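Long-range contacts in Exo-1,3/1,4-beta-glucanase (Pseudoalteromonas sp., PDB 3RRX), which cleaves beta-1,3- and beta-1,4-linked glucans as an exo-acting glycoside hydrolase, and probably has the beta-glucosidase activity expected of family 3: residues Asp137-Ile142 / Gly190-Gly195; Val485-Glu490 / Leu502-Glu507; Asn8-Asn13 / Gly238-His243. The protein carries 1 engineered substitution. All coordinates share one frame; numbering follows the deposited sequence.

How the contacts relate
Contacts 1 and 3 belong to the N-terminal half, which holds the parallel strands of the (alpha/beta)8 barrel. Contact 2 lies in the C-terminal alpha/beta domain, on its mixed sheet. Contact 3 pairs the N-terminal tail with helix 236-243, and the chain loop it closes encloses contact 1, the packing of helices 136-151 and 182-197. Contact 2 follows later in sequence. The centres of contacts 1 and 3 are about 22 Å apart, those of 1 and 2 about 32 Å, and those of 2 and 3 about 37 Å. No two contacts touch. Each joins different elements of the two family 3 domains modelled here; the further C-terminal domain is not modelled.

Contact 1. Residues Asp137-Ile142 / Gly190-Gly195; sequences DLIKRI and GEMVTG
Lys140 lies across Glu191, Thr194 and Gly195 where two successive outer helices of the (alpha/beta)8 barrel pack together. Helices 136-151 and 182-197 flank strand 157-162 in sequence. Here their short segments run in roughly the same direction, 32° apart, and their axes approach to 7.2 Å. The backbones touch. Lys140 O lies 3.4 Å from Gly195 CA in a CA-H...O contact, and Lys140 CA points its hydrogen at Glu191 O. Gly195 makes this spacing possible, because a CB there would clash with Lys140 O.

The Lys140 side chain starts with CG opposite the backbone N (chi1 -169°) and stays extended. CG passes over Glu191 O and Gly195 CA. CD comes alongside the carboxylate atom OE1 of Glu191, and CE lies 3.5 Å from Thr194 OG1. NZ does not touch the carboxylate directly. One water takes a hydrogen bond from Lys140 NZ (3.1 Å), gives one to Glu191 OE1 (3.0 Å) and also bonds Thr194 OG1. The direct ionic partner of NZ is Asp199, beyond the helix end. With an alanine here, Asp199 would probably be left without this positive mate, and the shared water would be held less firmly.

On the inner side the contact is apolar. Ile139 and Met192 cross at about a right angle, and Ile139 CG2 touches Met192 CB at 3.8 Å. Ile139 also packs on Leu130 of helix 127-133, and Met192 on Ala160 and Pro161 of strand 157-162. Arg141 turns away from this interface and is bridged to Asp137 and to Glu392 of helix 384-397. Met192 SD lies 3.8 Å from Ile139 O, at the backbone of the other helix.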
# COMPACT_ATOMS: atom_id res chain seq x y z
N ASP A 137 -10.79 -3.12 13.23
CA ASP A 137 -10.18 -4.32 13.80
C ASP A 137 -9.51 -5.15 12.71
O ASP A 137 -8.44 -5.72 12.91
CB ASP A 137 -11.25 -5.16 14.51
CG ASP A 137 -10.74 -6.54 14.92
OD1 ASP A 137 -9.73 -6.61 15.65
OD2 ASP A 137 -11.34 -7.55 14.50
N LEU A 138 -10.16 -5.21 11.55
CA LEU A 138 -9.62 -5.91 10.39
C LEU A 138 -8.28 -5.31 10.00
O LEU A 138 -7.32 -6.04 9.75
CB LEU A 138 -10.58 -5.80 9.21
CG LEU A 138 -10.14 -6.43 7.88
CD1 LEU A 138 -10.16 -7.96 7.97
CD2 LEU A 138 -11.05 -5.97 6.73
N ILE A 139 -8.22 -3.98 9.96
CA ILE A 139 -6.99 -3.28 9.59
C ILE A 139 -5.86 -3.67 10.55
O ILE A 139 -4.74 -3.95 10.11
CB ILE A 139 -7.17 -1.74 9.61
CG1 ILE A 139 -8.24 -1.31 8.60
CG2 ILE A 139 -5.83 -1.02 9.33
CD1 ILE A 139 -7.97 -1.80 7.20
N LYS A 140 -6.14 -3.68 11.84
CA LYS A 140 -5.12 -4.02 12.83
C LYS A 140 -4.60 -5.45 12.61
O LYS A 140 -3.39 -5.70 12.67
CB LYS A 140 -5.63 -3.83 14.27
CG LYS A 140 -4.53 -3.92 15.33
CD LYS A 140 -5.07 -3.66 16.73
CE LYS A 140 -3.93 -3.55 17.76
NZ LYS A 140 -4.41 -2.92 19.03
N ARG A 141 -5.50 -6.39 12.35
CA ARG A 141 -5.09 -7.77 12.12
C ARG A 141 -4.25 -7.93 10.86
O ARG A 141 -3.32 -8.75 10.81
CB ARG A 141 -6.31 -8.70 12.09
CG ARG A 141 -7.00 -8.84 13.46
CD ARG A 141 -8.17 -9.83 13.42
NE ARG A 141 -9.37 -9.23 12.88
CZ ARG A 141 -10.14 -9.79 11.94
NH1 ARG A 141 -9.82 -10.96 11.43
NH2 ARG A 141 -11.23 -9.16 11.52
N ILE A 142 -4.58 -7.16 9.83
CA ILE A 142 -3.79 -7.16 8.60
C ILE A 142 -2.37 -6.67 8.90
O ILE A 142 -1.38 -7.22 8.40
CB ILE A 142 -4.47 -6.33 7.47
CG1 ILE A 142 -5.75 -7.04 7.00
CG2 ILE A 142 -3.51 -6.14 6.30
CD1 ILE A 142 -6.54 -6.28 5.90
N GLY A 190 -3.81 4.64 12.60
CA GLY A 190 -3.25 4.21 13.87
C GLY A 190 -3.41 2.71 14.09
O GLY A 190 -2.57 2.08 14.75
N GLU A 191 -4.48 2.15 13.55
CA GLU A 191 -4.71 0.71 13.67
C GLU A 191 -3.64 -0.09 12.91
O GLU A 191 -3.12 -1.10 13.42
CB GLU A 191 -6.10 0.32 13.15
CG GLU A 191 -7.25 1.01 13.86
CD GLU A 191 -7.44 0.52 15.28
OE1 GLU A 191 -6.82 -0.49 15.67
OE2 GLU A 191 -8.23 1.16 16.01
N MET A 192 -3.30 0.35 11.70
CA MET A 192 -2.26 -0.34 10.93
C MET A 192 -0.91 -0.21 11.63
O MET A 192 -0.14 -1.18 11.70
CB MET A 192 -2.20 0.21 9.50
CG MET A 192 -1.26 -0.56 8.57
SD MET A 192 -1.72 -2.30 8.40
CE MET A 192 -0.40 -2.89 7.34
N VAL A 193 -0.61 0.97 12.17
CA VAL A 193 0.65 1.19 12.87
C VAL A 193 0.79 0.25 14.08
O VAL A 193 1.81 -0.40 14.24
CB VAL A 193 0.81 2.67 13.31
CG1 VAL A 193 1.97 2.83 14.30
CG2 VAL A 193 1.00 3.58 12.08
N THR A 194 -0.24 0.18 14.92
CA THR A 194 -0.18 -0.70 16.09
C THR A 194 -0.21 -2.18 15.70
O THR A 194 0.35 -3.03 16.40
CB THR A 194 -1.29 -0.41 17.12
OG1 THR A 194 -2.57 -0.55 16.51
CG2 THR A 194 -1.17 1.02 17.70
N GLY A 195 -0.86 -2.50 14.58
CA GLY A 195 -0.85 -3.87 14.08
C GLY A 195 0.57 -4.29 13.73
O GLY A 195 0.99 -5.41 14.02
O HOH W 1 -5.25 -0.04 18.13

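Contact 2. Residues Val485-Glu490 / Leu502-Glu507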
# COMPACT_ATOMS: atom_id res chain seq x y z
N VAL A 485 -19.47 -11.74 -15.32
CA VAL A 485 -18.48 -11.17 -16.22
C VAL A 485 -17.47 -10.35 -15.42
O VAL A 485 -17.83 -9.35 -14.80
CB VAL A 485 -19.15 -10.32 -17.30
CG1 VAL A 485 -18.12 -9.76 -18.26
CG2 VAL A 485 -20.21 -11.16 -18.06
N VAL A 486 -16.22 -10.78 -15.43
CA VAL A 486 -15.18 -10.13 -14.63
C VAL A 486 -14.29 -9.26 -15.52
O VAL A 486 -13.56 -9.77 -16.38
CB VAL A 486 -14.28 -11.14 -13.88
CG1 VAL A 486 -13.41 -10.40 -12.86
CG2 VAL A 486 -15.12 -12.22 -13.18
N ILE A 487 -14.38 -7.95 -15.33
CA ILE A 487 -13.73 -7.00 -16.21
C ILE A 487 -13.08 -5.94 -15.35
O ILE A 487 -13.38 -5.85 -14.16
CB ILE A 487 -14.77 -6.31 -17.13
CG1 ILE A 487 -15.81 -5.56 -16.29
CG2 ILE A 487 -15.45 -7.34 -18.02
CD1 ILE A 487 -16.73 -4.61 -17.09
N GLY A 488 -12.21 -5.12 -15.92
CA GLY A 488 -11.61 -4.04 -15.14
C GLY A 488 -10.37 -3.42 -15.74
O GLY A 488 -10.01 -3.68 -16.90
N GLU A 489 -9.71 -2.57 -14.96
CA GLU A 489 -8.47 -1.94 -15.38
C GLU A 489 -7.35 -2.97 -15.42
O GLU A 489 -7.39 -3.95 -14.68
CB GLU A 489 -8.06 -0.85 -14.38
CG GLU A 489 -9.04 0.29 -14.22
CD GLU A 489 -8.46 1.42 -13.37
OE1 GLU A 489 -8.30 1.23 -12.14
OE2 GLU A 489 -8.16 2.49 -13.94
N GLU A 490 -6.36 -2.73 -16.27
CA GLU A 490 -5.13 -3.51 -16.24
C GLU A 490 -4.34 -3.02 -15.03
O GLU A 490 -4.59 -1.92 -14.55
CB GLU A 490 -4.31 -3.26 -17.51
CG GLU A 490 -5.00 -3.67 -18.81
CD GLU A 490 -5.13 -5.17 -18.95
OE1 GLU A 490 -4.37 -5.90 -18.28
OE2 GLU A 490 -5.98 -5.62 -19.74
N LEU A 502 -12.21 9.92 -17.49
CA LEU A 502 -12.82 9.01 -16.51
C LEU A 502 -13.56 7.81 -17.12
O LEU A 502 -13.88 6.86 -16.40
CB LEU A 502 -13.78 9.77 -15.59
CG LEU A 502 -13.19 10.68 -14.52
CD1 LEU A 502 -14.30 11.22 -13.62
CD2 LEU A 502 -12.13 9.94 -13.70
N GLU A 503 -13.86 7.86 -18.41
CA GLU A 503 -14.57 6.73 -19.02
C GLU A 503 -13.73 5.46 -19.09
O GLU A 503 -12.62 5.47 -19.61
CB GLU A 503 -15.12 7.07 -20.41
CG GLU A 503 -15.77 5.85 -21.06
CD GLU A 503 -16.57 6.19 -22.32
OE1 GLU A 503 -16.34 7.26 -22.90
OE2 GLU A 503 -17.43 5.37 -22.70
N PHE A 504 -14.30 4.37 -18.60
CA PHE A 504 -13.62 3.08 -18.61
C PHE A 504 -13.33 2.66 -20.06
O PHE A 504 -14.22 2.73 -20.91
CB PHE A 504 -14.49 2.05 -17.89
CG PHE A 504 -13.93 0.65 -17.89
CD1 PHE A 504 -12.72 0.37 -17.25
CD2 PHE A 504 -14.62 -0.39 -18.48
CE1 PHE A 504 -12.20 -0.92 -17.25
CE2 PHE A 504 -14.12 -1.68 -18.48
CZ PHE A 504 -12.90 -1.96 -17.86
N GLN A 505 -12.10 2.24 -20.33
CA GLN A 505 -11.74 1.77 -21.67
C GLN A 505 -12.27 2.69 -22.79
O GLN A 505 -12.78 2.21 -23.81
CB GLN A 505 -12.29 0.35 -21.90
CG GLN A 505 -11.65 -0.73 -21.03
CD GLN A 505 -12.21 -2.11 -21.31
OE1 GLN A 505 -13.28 -2.25 -21.91
NE2 GLN A 505 -11.49 -3.14 -20.87
N HIS A 506 -12.12 4.00 -22.61
CA HIS A 506 -12.67 4.95 -23.56
C HIS A 506 -12.19 4.72 -25.00
O HIS A 506 -12.88 5.06 -25.95
CB HIS A 506 -12.38 6.40 -23.13
CG HIS A 506 -10.93 6.74 -23.02
ND1 HIS A 506 -10.13 6.96 -24.12
CD2 HIS A 506 -10.14 6.91 -21.93
CE1 HIS A 506 -8.91 7.24 -23.72
NE2 HIS A 506 -8.88 7.22 -22.40
N GLU A 507 -11.01 4.11 -25.14
CA GLU A 507 -10.42 3.91 -26.46
C GLU A 507 -10.98 2.70 -27.22
O GLU A 507 -11.03 2.70 -28.44
CB GLU A 507 -8.90 3.80 -26.34
CG GLU A 507 -8.16 3.64 -27.65
CD GLU A 507 -8.21 4.90 -28.50
OE1 GLU A 507 -8.40 6.00 -27.93
OE2 GLU A 507 -8.05 4.78 -29.74
O HOH W 2 -9.05 -2.75 -19.23
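Phe504 pushes the edge of its ring against the backbone of Gly488, at the C-terminal end of strand 482-488. This strand belongs to the mixed sheet of the family 3 C-terminal alpha/beta domain. It is followed by the loop holding 502-507, by helix 510-520 and then by strand 525-530, its parallel neighbour. The contact thus sits in the connection of a beta-alpha-beta crossover, between the end of the strand and the loop leading to the helix.

The tight part is the packing round the ring. Phe504 CE1 lies 3.4 Å from Gly488 C, and Phe504 CZ is 3.5 Å from Gly488 O, which lies in the plane of the ring. Phe504 CG stands opposite its own backbone N (chi1 177°), and this sends the ring out toward the strand. Gly488 has backbone angles at which a CB would be jammed against the carbonyl O of Ile487. Next to it, Ile487 CD1 approaches Phe504 CE2 more loosely, at 4.2 Å. Phe529 of strand 525-530 meets the Phe504 ring edge-to-face. Within its own loop, Gln505 runs extended alongside the ring, with Gln505 CG 3.5 Å above the centre of the Phe504 ring.

The looser side is polar. The Gln505 amide points on toward the strand but stops short of it: Gln505 NE2 is 4.3 Å from Gly488 O. A water fills the step. The other end of the amide, Gln505 OE1, accepts from Ala511 N in helix 510-520, which fixes which way the amide is turned. Glu489 points away from the loop, and its carboxylate is held by Tyr492, Gly532 and Arg533. The bridging water donates to Gly488 O at 2.7 Å and accepts from Gln505 NE2 at 3.0 Å.

Contact 3. Residues Asn8-Asn13 / Gly238-His243; sequences NWPYVN and GLRDIH
Arg240 lies over the face of Trp9, the two side chains running past each other in opposite directions, and packs the N-terminal tail on a helix of the barrel domain. Its CB sits over the six-membered ring of Trp9, 3.7 Å from the centroid and 7° off the normal, a CH-pi contact. CG continues over the same ring and touches Trp9 CE3 at 3.7 Å. CD passes Pro10 CD and lies 3.6 Å from Asn8 O. The chain then bends at chi3, which turns the guanidinium 74° from the indole plane.

NH1 donates to Asn8 O at 2.9 Å, tilted from the carbonyl plane, and also to a water shared with Asn8 N. NE and NH2 grip the next residue, Asp241, side-on. NE meets OD1 from above the carboxylate plane, while NH2 bonds OD2 at 3.0 Å and nearly straight (170°). The guanidinium is thus fixed by a carboxylate and a backbone carbonyl together.

Trp9 NE1 is hydrogen-bonded to Glu236, the first residue of helix 236-243. The indole also touches Val280 of helix 274-284, while Arg240 packs on Phe248 of helix 245-252.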
# COMPACT_ATOMS: atom_id res chain seq x y z
N ASN A 8 -1.77 27.00 13.10
CA ASN A 8 -1.32 26.14 14.19
C ASN A 8 -1.72 24.68 13.98
O ASN A 8 -2.89 24.36 13.76
CB ASN A 8 -1.84 26.64 15.55
CG ASN A 8 -1.21 27.97 15.96
OD1 ASN A 8 0.01 28.16 15.87
ND2 ASN A 8 -2.04 28.91 16.41
N TRP A 9 -0.72 23.81 14.05
CA TRP A 9 -0.94 22.37 13.94
C TRP A 9 -0.97 21.77 15.34
O TRP A 9 -0.22 22.21 16.22
CB TRP A 9 0.20 21.75 13.15
CG TRP A 9 0.28 22.19 11.71
CD1 TRP A 9 0.56 23.44 11.23
CD2 TRP A 9 0.10 21.35 10.55
NE1 TRP A 9 0.55 23.43 9.84
CE2 TRP A 9 0.28 22.16 9.41
CE3 TRP A 9 -0.18 19.99 10.38
CZ2 TRP A 9 0.19 21.65 8.12
CZ3 TRP A 9 -0.27 19.48 9.09
CH2 TRP A 9 -0.09 20.32 7.98
N PRO A 10 -1.81 20.76 15.56
CA PRO A 10 -1.91 20.17 16.90
C PRO A 10 -0.72 19.26 17.24
O PRO A 10 -0.15 18.62 16.34
CB PRO A 10 -3.18 19.32 16.80
CG PRO A 10 -3.21 18.89 15.37
CD PRO A 10 -2.70 20.09 14.60
N TYR A 11 -0.34 19.22 18.51
CA TYR A 11 0.66 18.26 18.96
C TYR A 11 -0.02 16.89 19.07
O TYR A 11 -1.03 16.73 19.76
CB TYR A 11 1.24 18.68 20.32
CG TYR A 11 2.33 17.77 20.85
CD1 TYR A 11 3.67 18.01 20.57
CD2 TYR A 11 2.02 16.68 21.65
CE1 TYR A 11 4.67 17.18 21.06
CE2 TYR A 11 3.01 15.85 22.16
CZ TYR A 11 4.33 16.10 21.86
OH TYR A 11 5.32 15.27 22.35
N VAL A 12 0.53 15.89 18.36
CA VAL A 12 -0.15 14.60 18.27
C VAL A 12 0.69 13.41 18.75
O VAL A 12 0.25 12.27 18.68
CB VAL A 12 -0.69 14.33 16.85
CG1 VAL A 12 -1.76 15.39 16.47
CG2 VAL A 12 0.45 14.32 15.83
N ASN A 13 1.89 13.67 19.25
CA ASN A 13 2.71 12.60 19.81
C ASN A 13 2.41 12.40 21.29
O ASN A 13 3.30 12.52 22.13
CB ASN A 13 4.20 12.90 19.59
CG ASN A 13 5.11 11.77 20.07
OD1 ASN A 13 4.81 10.59 19.87
ND2 ASN A 13 6.21 12.12 20.71
N GLY A 238 -5.81 23.64 4.82
CA GLY A 238 -6.35 22.52 4.07
C GLY A 238 -5.38 21.35 4.08
O GLY A 238 -5.78 20.18 4.17
N LEU A 239 -4.10 21.67 3.98
CA LEU A 239 -3.06 20.64 4.07
C LEU A 239 -3.17 19.90 5.40
O LEU A 239 -3.06 18.68 5.45
CB LEU A 239 -1.67 21.27 3.92
CG LEU A 239 -0.54 20.29 3.57
CD1 LEU A 239 -0.73 19.69 2.16
CD2 LEU A 239 0.83 20.97 3.67
N ARG A 240 -3.40 20.66 6.47
CA ARG A 240 -3.59 20.12 7.82
C ARG A 240 -4.87 19.29 7.94
O ARG A 240 -4.83 18.12 8.34
CB ARG A 240 -3.63 21.29 8.84
CG ARG A 240 -3.77 20.88 10.31
CD ARG A 240 -4.11 22.11 11.18
NE ARG A 240 -5.44 22.64 10.84
CZ ARG A 240 -5.87 23.86 11.19
NH1 ARG A 240 -5.09 24.67 11.89
NH2 ARG A 240 -7.08 24.26 10.83
N ASP A 241 -6.00 19.88 7.58
CA ASP A 241 -7.30 19.27 7.87
C ASP A 241 -7.71 18.18 6.89
O ASP A 241 -8.47 17.27 7.25
CB ASP A 241 -8.38 20.34 7.93
CG ASP A 241 -8.18 21.30 9.10
OD1 ASP A 241 -7.58 20.90 10.12
OD2 ASP A 241 -8.63 22.44 8.99
N ILE A 242 -7.24 18.26 5.65
CA ILE A 242 -7.55 17.20 4.69
C ILE A 242 -6.44 16.16 4.58
O ILE A 242 -6.70 14.97 4.70
CB ILE A 242 -7.88 17.76 3.30
CG1 ILE A 242 -9.03 18.76 3.39
CG2 ILE A 242 -8.25 16.62 2.34
CD1 ILE A 242 -9.44 19.32 2.05
N HIS A 243 -5.21 16.60 4.37
CA HIS A 243 -4.16 15.66 3.94
C HIS A 243 -3.32 15.05 5.06
O HIS A 243 -2.58 14.07 4.83
CB HIS A 243 -3.30 16.30 2.85
CG HIS A 243 -4.08 16.60 1.60
ND1 HIS A 243 -4.39 15.62 0.68
CD2 HIS A 243 -4.65 17.74 1.16
CE1 HIS A 243 -5.11 16.15 -0.29
NE2 HIS A 243 -5.29 17.44 -0.03
O HOH W 3 -4.90 27.80 12.84